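Local coordinates for protein DTDP-4-dehydrorhamnose reductase, rfbD ortholog (Clostridium acetobutylicum, PDB 1VL0) that probably catalyses the NAD(P)H-dependent reduction of dTDP-6-deoxy-L-lyxo-4-hexulose to dTDP-L-rhamnose, a step of dTDP-L-rhamnose biosynthesis, and binds NADH in its nucleotide pocket, at residues V116-A121 with E130-S135; D189-P194 with P258-L263. All blocks are in the same frame, centred on the assembly; numbering follows the deposited sequence.

Contact 1. Residues V116-A121 with E130-S135; sequences VFDGEA and EVNPQS
Asn132 reaches across to Asp118 at a slant where the long loop between strand 107-113 and helix 136-151 folds back on itself. This loop belongs to the extended short-chain dehydrogenase/reductase fold, and the helix after it carries Tyr137 and Lys141, which bind NADH. The Asn132 amide donates a nearly straight bond, ND2 to Asp118 OD2, of 3.1 Å. The acceptor is met on its anti side, and the carboxylate and amide planes are turned 72° apart. Asp118 CG sits between its own backbone N and carbonyl carbon (chi1 60°). From there OD1 also accepts from Glu120 N, forming an Asx turn, so both carboxylate oxygens are engaged. Gln134 lays its CG alongside Asp118 CB at 3.8 Å. Its NE2 bonds to Asn132 O at 2.8 Å, from above the carbonyl plane.

On the other flank the contact is apolar. Val116 CG2 meets Val131 CG1 at 3.9 Å, and the same Val131 methyl lies near Phe117 CE1. With CG anti to the carbonyl carbon (chi1 -61°), the Phe117 ring comes back toward 130-135 and sets its edge against Glu130 O, although CB starts out away from it. Leu142 of helix 136-151 and Arg159 of strand 155-164 pack against the two valines.

The backbones are tied by Asn132 N, which donates to Val116 O at 2.8 Å. A water completes the join: it donates to Glu130 O and accepts from Asp118 N at 3.0 Å.

Contact 2. Residues D189-P194 with P258-L263; sequences DQVGTP and PKYSVL
Lys259 reaches along the backbone of Asp189 while its own carbonyl holds Val191, at a single beta bridge between the strand starting at Val191 and the loop before helix 266-270. Its CB lies 4.0 Å from Asp189 O. The chain then bends at chi2, chi3 and chi4, which turns it back toward 189-194. CE comes 3.5 Å from Asp189 O and also lies near the carboxylate. NZ ends 3.9 Å from Asp189 OD2, a long salt bridge. The carboxylate has a firmer partner in Thr248, whose OG1 bonds to Asp189 OD1.

The bridge pairs Val191 with Tyr260. Val191 N donates to Lys259 O, and Ser261 N donates to Val191 O at 2.9 Å in a nearly straight bond. Lys259 O also receives a CH...O contact from Gln190 CA. Val191 CG2 presses on Tyr260 CD2 at 3.4 Å, while Val262 CG2 lies above one face of that ring, toward its rim, and close to Gly192 CA. Beyond the bridge, two waters take over: one links Thr193 N to Ser261 O, the other Thr193 OG1 to Leu263 N. Gly222 O is a further partner of Thr193 OG1.

The chemistry implies a join of two backbone bonds and two water bridges, with apolar packing of Val191 on Tyr260 and Val262. The lysine charge probably adds only a weak, solvent-screened attraction at the exposed end.

How the contacts relate
The two contacts come in series along the chain, contact 1 first, and their centres are 11 Å apart on the same side of the chain's centre. Contact 1 folds up the loop between strand 107-113 and helix 136-151. Contact 2 joins the start of strand 191-196 to the loop after strand 242-246. They touch where 119-121 meets 258-260: Gly119 O lies 3.2 Å from Tyr260 N, a probable hydrogen bond, and Gly119 CA packs on Pro258 CB. Strands 107-113 and 191-196 both pair with strand 155-164 in the main sheet. The side chains of Val116 and Ser261 are each about 9 Å from the bound dinucleotide.

Contact 1. Residues V116-A121 with E130-S135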
ATOM      1  N   VAL A 116      -6.123  -4.417 -15.570  1.00 34.77           N
ATOM      2  CA  VAL A 116      -6.201  -3.578 -14.361  1.00 33.75           C
ATOM      3  C   VAL A 116      -6.562  -2.140 -14.694  1.00 33.71           C
ATOM      4  O   VAL A 116      -6.921  -1.391 -13.809  1.00 32.92           O
ATOM      5  CB  VAL A 116      -4.928  -3.619 -13.494  1.00 34.94           C
ATOM      6  CG1 VAL A 116      -4.618  -5.088 -13.067  1.00 33.46           C
ATOM      7  CG2 VAL A 116      -3.736  -3.011 -14.182  1.00 36.67           C
ATOM      8  N   PHE A 117      -6.448  -1.759 -15.956  1.00 34.28           N
ATOM      9  CA  PHE A 117      -6.785  -0.406 -16.425  1.00 36.42           C
ATOM     10  C   PHE A 117      -8.176  -0.403 -17.054  1.00 37.05           C
ATOM     11  O   PHE A 117      -8.707  -1.468 -17.342  1.00 38.53           O
ATOM     12  CB  PHE A 117      -5.726   0.053 -17.400  1.00 34.96           C
ATOM     13  CG  PHE A 117      -4.357   0.130 -16.784  1.00 36.64           C
ATOM     14  CD1 PHE A 117      -4.063   1.099 -15.834  1.00 36.08           C
ATOM     15  CD2 PHE A 117      -3.359  -0.759 -17.143  1.00 37.24           C
ATOM     16  CE1 PHE A 117      -2.792   1.200 -15.298  1.00 33.67           C
ATOM     17  CE2 PHE A 117      -2.094  -0.679 -16.581  1.00 34.58           C
ATOM     18  CZ  PHE A 117      -1.819   0.274 -15.630  1.00 33.77           C
ATOM     19  N   ASP A 118      -8.793   0.767 -17.174  1.00 38.35           N
ATOM     20  CA  ASP A 118     -10.183   0.852 -17.650  1.00 41.25           C
ATOM     21  C   ASP A 118     -10.347   0.927 -19.179  1.00 42.64           C
ATOM     22  O   ASP A 118     -11.440   0.823 -19.681  1.00 43.14           O
ATOM     23  CB  ASP A 118     -10.957   2.008 -16.982  1.00 42.94           C
ATOM     24  CG  ASP A 118     -10.346   3.383 -17.225  1.00 47.28           C
ATOM     25  OD1 ASP A 118      -9.533   3.566 -18.161  1.00 47.49           O
ATOM     26  OD2 ASP A 118     -10.628   4.344 -16.486  1.00 54.53           O
ATOM     27  N   GLY A 119      -9.253   1.106 -19.916  1.00 44.50           N
ATOM     28  CA  GLY A 119      -9.321   1.155 -21.368  1.00 43.76           C
ATOM     29  C   GLY A 119      -9.675   2.502 -21.951  1.00 43.90           C
ATOM     30  O   GLY A 119      -9.852   2.643 -23.140  1.00 41.19           O
ATOM     31  N   GLU A 120      -9.763   3.516 -21.118  1.00 44.67           N
ATOM     32  CA  GLU A 120     -10.123   4.849 -21.585  1.00 44.95           C
ATOM     33  C   GLU A 120      -8.898   5.673 -21.867  1.00 45.11           C
ATOM     34  O   GLU A 120      -9.045   6.774 -22.294  1.00 44.12           O
ATOM     35  CB  GLU A 120     -11.036   5.553 -20.560  1.00 47.40           C
ATOM     36  CG  GLU A 120     -12.458   4.965 -20.491  1.00 54.09           C
ATOM     37  CD  GLU A 120     -13.123   4.907 -21.873  1.00 66.54           C
ATOM     38  OE1 GLU A 120     -13.383   5.994 -22.468  1.00 73.99           O
ATOM     39  OE2 GLU A 120     -13.345   3.774 -22.388  1.00 71.58           O
ATOM     40  N   ALA A 121      -7.693   5.132 -21.661  1.00 43.29           N
ATOM     41  CA  ALA A 121      -6.452   5.852 -22.003  1.00 42.75           C
ATOM     42  C   ALA A 121      -6.335   6.213 -23.466  1.00 42.72           C
ATOM     43  O   ALA A 121      -6.935   5.598 -24.318  1.00 43.52           O
ATOM     44  CB  ALA A 121      -5.219   5.023 -21.590  1.00 40.59           C
ATOM     45  N   GLU A 130      -3.044   5.297 -13.028  1.00 40.33           N
ATOM     46  CA  GLU A 130      -3.980   4.698 -12.095  1.00 44.66           C
ATOM     47  C   GLU A 130      -4.837   3.563 -12.644  1.00 39.23           C
ATOM     48  O   GLU A 130      -5.348   3.587 -13.757  1.00 36.42           O
ATOM     49  CB  GLU A 130      -4.812   5.769 -11.386  1.00 46.48           C
ATOM     50  CG  GLU A 130      -6.145   6.170 -11.962  1.00 58.98           C
ATOM     51  CD  GLU A 130      -6.893   7.119 -10.990  1.00 60.52           C
ATOM     52  OE1 GLU A 130      -7.215   6.694  -9.835  1.00 74.84           O
ATOM     53  OE2 GLU A 130      -7.131   8.301 -11.371  1.00 78.18           O
ATOM     54  N   VAL A 131      -4.942   2.525 -11.818  1.00 37.55           N
ATOM     55  CA  VAL A 131      -5.691   1.332 -12.139  1.00 35.96           C
ATOM     56  C   VAL A 131      -7.160   1.604 -11.925  1.00 37.35           C
ATOM     57  O   VAL A 131      -7.520   2.501 -11.151  1.00 40.32           O
ATOM     58  CB  VAL A 131      -5.209   0.131 -11.283  1.00 35.02           C
ATOM     59  CG1 VAL A 131      -3.750  -0.131 -11.556  1.00 36.11           C
ATOM     60  CG2 VAL A 131      -5.470   0.409  -9.785  1.00 34.97           C
ATOM     61  N   ASN A 132      -8.011   0.894 -12.647  1.00 38.73           N
ATOM     62  CA  ASN A 132      -9.465   1.089 -12.580  1.00 38.49           C
ATOM     63  C   ASN A 132     -10.204  -0.059 -13.317  1.00 38.64           C
ATOM     64  O   ASN A 132     -10.948   0.163 -14.282  1.00 38.38           O
ATOM     65  CB  ASN A 132      -9.871   2.435 -13.162  1.00 39.49           C
ATOM     66  CG  ASN A 132     -11.335   2.740 -12.936  1.00 43.00           C
ATOM     67  OD1 ASN A 132     -11.896   2.287 -11.960  1.00 38.64           O
ATOM     68  ND2 ASN A 132     -11.958   3.503 -13.840  1.00 35.50           N
ATOM     69  N   PRO A 133     -10.019  -1.296 -12.842  1.00 37.82           N
ATOM     70  CA  PRO A 133     -10.531  -2.466 -13.542  1.00 37.40           C
ATOM     71  C   PRO A 133     -12.041  -2.407 -13.674  1.00 37.55           C
ATOM     72  O   PRO A 133     -12.709  -2.061 -12.714  1.00 33.67           O
ATOM     73  CB  PRO A 133     -10.103  -3.635 -12.647  1.00 39.91           C
ATOM     74  CG  PRO A 133      -9.866  -3.045 -11.345  1.00 40.54           C
ATOM     75  CD  PRO A 133      -9.364  -1.650 -11.587  1.00 38.71           C
ATOM     76  N   GLN A 134     -12.541  -2.776 -14.852  1.00 38.56           N
ATOM     77  CA  GLN A 134     -13.955  -2.787 -15.157  1.00 37.92           C
ATOM     78  C   GLN A 134     -14.457  -4.200 -15.391  1.00 38.34           C
ATOM     79  O   GLN A 134     -15.572  -4.391 -15.810  1.00 40.51           O
ATOM     80  CB  GLN A 134     -14.211  -1.975 -16.425  1.00 39.10           C
ATOM     81  CG  GLN A 134     -13.715  -0.551 -16.387  1.00 37.82           C
ATOM     82  CD  GLN A 134     -14.430   0.268 -15.336  1.00 44.83           C
ATOM     83  OE1 GLN A 134     -15.663   0.301 -15.281  1.00 49.89           O
ATOM     84  NE2 GLN A 134     -13.645   0.916 -14.471  1.00 49.33           N
ATOM     85  N   SER A 135     -13.637  -5.193 -15.107  1.00 39.19           N
ATOM     86  CA  SER A 135     -14.031  -6.579 -15.277  1.00 38.03           C
ATOM     87  C   SER A 135     -13.719  -7.378 -14.015  1.00 36.72           C
ATOM     88  O   SER A 135     -12.855  -6.967 -13.231  1.00 37.36           O
ATOM     89  CB  SER A 135     -13.283  -7.156 -16.477  1.00 39.14           C
ATOM     90  OG  SER A 135     -11.885  -7.241 -16.268  1.00 38.76           O
TER
HETATM   91  O   HOH W   1      -7.252   2.882 -15.708  1.00 31.32           O

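Contact 2. Residues D189-P194 with P258-L263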
ATOM      1  N   ASP A 189     -11.479  -1.631 -33.155  1.00 51.07           N
ATOM      2  CA  ASP A 189     -11.612  -0.563 -32.172  1.00 49.88           C
ATOM      3  C   ASP A 189     -11.072  -0.949 -30.798  1.00 48.95           C
ATOM      4  O   ASP A 189     -11.357  -0.303 -29.817  1.00 49.96           O
ATOM      5  CB  ASP A 189     -13.061  -0.052 -32.104  1.00 50.64           C
ATOM      6  CG  ASP A 189     -14.060  -1.096 -31.633  1.00 54.14           C
ATOM      7  OD1 ASP A 189     -13.665  -2.228 -31.294  1.00 58.10           O
ATOM      8  OD2 ASP A 189     -15.303  -0.856 -31.566  1.00 58.58           O
ATOM      9  N   GLN A 190     -10.279  -2.007 -30.721  1.00 46.00           N
ATOM     10  CA  GLN A 190      -9.573  -2.345 -29.483  1.00 44.57           C
ATOM     11  C   GLN A 190      -8.093  -2.485 -29.839  1.00 44.78           C
ATOM     12  O   GLN A 190      -7.766  -3.217 -30.763  1.00 43.19           O
ATOM     13  CB  GLN A 190     -10.072  -3.655 -28.906  1.00 45.42           C
ATOM     14  CG  GLN A 190     -11.589  -3.697 -28.521  1.00 46.86           C
ATOM     15  CD  GLN A 190     -12.005  -5.087 -28.010  1.00 48.72           C
ATOM     16  OE1 GLN A 190     -11.179  -5.826 -27.442  1.00 57.24           O
ATOM     17  NE2 GLN A 190     -13.262  -5.448 -28.219  1.00 49.51           N
ATOM     18  N   VAL A 191      -7.225  -1.750 -29.148  1.00 42.69           N
ATOM     19  CA  VAL A 191      -5.827  -1.686 -29.513  1.00 41.03           C
ATOM     20  C   VAL A 191      -4.946  -2.031 -28.316  1.00 38.66           C
ATOM     21  O   VAL A 191      -5.307  -1.823 -27.162  1.00 39.92           O
ATOM     22  CB  VAL A 191      -5.374  -0.326 -30.154  1.00 41.36           C
ATOM     23  CG1 VAL A 191      -6.362   0.147 -31.283  1.00 46.51           C
ATOM     24  CG2 VAL A 191      -5.245   0.714 -29.145  1.00 47.35           C
ATOM     25  N   GLY A 192      -3.782  -2.570 -28.623  1.00 37.17           N
ATOM     26  CA  GLY A 192      -2.847  -3.069 -27.622  1.00 35.72           C
ATOM     27  C   GLY A 192      -1.634  -3.476 -28.415  1.00 35.64           C
ATOM     28  O   GLY A 192      -1.375  -2.940 -29.466  1.00 33.56           O
ATOM     29  N   THR A 193      -0.905  -4.454 -27.912  1.00 34.44           N
ATOM     30  CA  THR A 193       0.258  -4.975 -28.582  1.00 36.54           C
ATOM     31  C   THR A 193       0.348  -6.484 -28.332  1.00 38.34           C
ATOM     32  O   THR A 193       0.426  -6.885 -27.165  1.00 36.59           O
ATOM     33  CB  THR A 193       1.548  -4.384 -28.020  1.00 37.13           C
ATOM     34  OG1 THR A 193       1.399  -2.966 -27.852  1.00 36.44           O
ATOM     35  CG2 THR A 193       2.703  -4.645 -29.027  1.00 33.42           C
ATOM     36  N   PRO A 194       0.382  -7.281 -29.419  1.00 38.04           N
ATOM     37  CA  PRO A 194       0.595  -8.741 -29.333  1.00 35.87           C
ATOM     38  C   PRO A 194       1.911  -9.016 -28.669  1.00 37.05           C
ATOM     39  O   PRO A 194       2.878  -8.310 -28.982  1.00 37.82           O
ATOM     40  CB  PRO A 194       0.653  -9.162 -30.802  1.00 38.39           C
ATOM     41  CG  PRO A 194      -0.150  -8.056 -31.547  1.00 37.31           C
ATOM     42  CD  PRO A 194       0.198  -6.820 -30.820  1.00 39.39           C
ATOM     43  N   PRO A 258     -11.120  -3.415 -22.782  1.00 57.66           N
ATOM     44  CA  PRO A 258     -10.632  -2.062 -22.877  1.00 55.64           C
ATOM     45  C   PRO A 258     -10.555  -1.646 -24.334  1.00 53.14           C
ATOM     46  O   PRO A 258     -10.169  -2.448 -25.176  1.00 54.31           O
ATOM     47  CB  PRO A 258      -9.204  -2.146 -22.276  1.00 57.79           C
ATOM     48  CG  PRO A 258      -9.059  -3.506 -21.716  1.00 60.70           C
ATOM     49  CD  PRO A 258     -10.033  -4.359 -22.465  1.00 58.61           C
ATOM     50  N   LYS A 259     -10.918  -0.412 -24.641  1.00 49.95           N
ATOM     51  CA  LYS A 259     -10.748   0.093 -25.993  1.00 49.12           C
ATOM     52  C   LYS A 259      -9.251   0.233 -26.324  1.00 44.07           C
ATOM     53  O   LYS A 259      -8.841   0.004 -27.457  1.00 40.05           O
ATOM     54  CB  LYS A 259     -11.457   1.438 -26.171  1.00 50.17           C
ATOM     55  CG  LYS A 259     -12.969   1.313 -26.085  1.00 60.73           C
ATOM     56  CD  LYS A 259     -13.764   2.020 -27.174  1.00 73.20           C
ATOM     57  CE  LYS A 259     -14.269   0.987 -28.253  1.00 76.98           C
ATOM     58  NZ  LYS A 259     -15.418   0.125 -27.804  1.00 73.23           N
ATOM     59  N   TYR A 260      -8.482   0.690 -25.348  1.00 40.33           N
ATOM     60  CA  TYR A 260      -7.115   1.055 -25.521  1.00 39.60           C
ATOM     61  C   TYR A 260      -6.311   0.492 -24.339  1.00 40.63           C
ATOM     62  O   TYR A 260      -6.417   1.001 -23.217  1.00 39.03           O
ATOM     63  CB  TYR A 260      -6.965   2.569 -25.576  1.00 39.89           C
ATOM     64  CG  TYR A 260      -5.536   3.014 -25.909  1.00 39.45           C
ATOM     65  CD1 TYR A 260      -4.537   2.990 -24.938  1.00 40.37           C
ATOM     66  CD2 TYR A 260      -5.195   3.445 -27.168  1.00 39.84           C
ATOM     67  CE1 TYR A 260      -3.246   3.370 -25.212  1.00 39.04           C
ATOM     68  CE2 TYR A 260      -3.896   3.874 -27.450  1.00 43.00           C
ATOM     69  CZ  TYR A 260      -2.926   3.810 -26.476  1.00 36.33           C
ATOM     70  OH  TYR A 260      -1.642   4.186 -26.769  1.00 38.77           O
ATOM     71  N   SER A 261      -5.514  -0.539 -24.603  1.00 39.11           N
ATOM     72  CA  SER A 261      -4.726  -1.174 -23.570  1.00 44.72           C
ATOM     73  C   SER A 261      -3.253  -1.305 -23.935  1.00 41.63           C
ATOM     74  O   SER A 261      -2.601  -2.275 -23.572  1.00 44.43           O
ATOM     75  CB  SER A 261      -5.330  -2.542 -23.238  1.00 44.92           C
ATOM     76  OG  SER A 261      -5.644  -3.251 -24.402  1.00 50.36           O
ATOM     77  N   VAL A 262      -2.723  -0.292 -24.612  1.00 37.77           N
ATOM     78  CA  VAL A 262      -1.305  -0.275 -24.940  1.00 35.46           C
ATOM     79  C   VAL A 262      -0.556   0.053 -23.654  1.00 35.69           C
ATOM     80  O   VAL A 262      -0.796   1.099 -23.063  1.00 34.28           O
ATOM     81  CB  VAL A 262      -0.968   0.756 -26.038  1.00 36.57           C
ATOM     82  CG1 VAL A 262       0.537   0.781 -26.311  1.00 38.95           C
ATOM     83  CG2 VAL A 262      -1.694   0.419 -27.282  1.00 35.64           C
ATOM     84  N   LEU A 263       0.334  -0.855 -23.232  1.00 32.45           N
ATOM     85  CA  LEU A 263       1.169  -0.606 -22.103  1.00 32.27           C
ATOM     86  C   LEU A 263       2.528  -0.134 -22.550  1.00 34.82           C
ATOM     87  O   LEU A 263       3.161  -0.765 -23.372  1.00 38.20           O
ATOM     88  CB  LEU A 263       1.356  -1.888 -21.301  1.00 32.00           C
ATOM     89  CG  LEU A 263       0.079  -2.571 -20.851  1.00 32.51           C
ATOM     90  CD1 LEU A 263       0.476  -3.807 -19.973  1.00 37.95           C
ATOM     91  CD2 LEU A 263      -0.806  -1.658 -20.073  1.00 33.77           C
TER
HETATM   92  O   HOH W   2       0.912  -3.218 -25.006  1.00 31.89           O
HETATM   93  O   HOH W   3      -1.737  -4.597 -24.849  1.00 46.65           O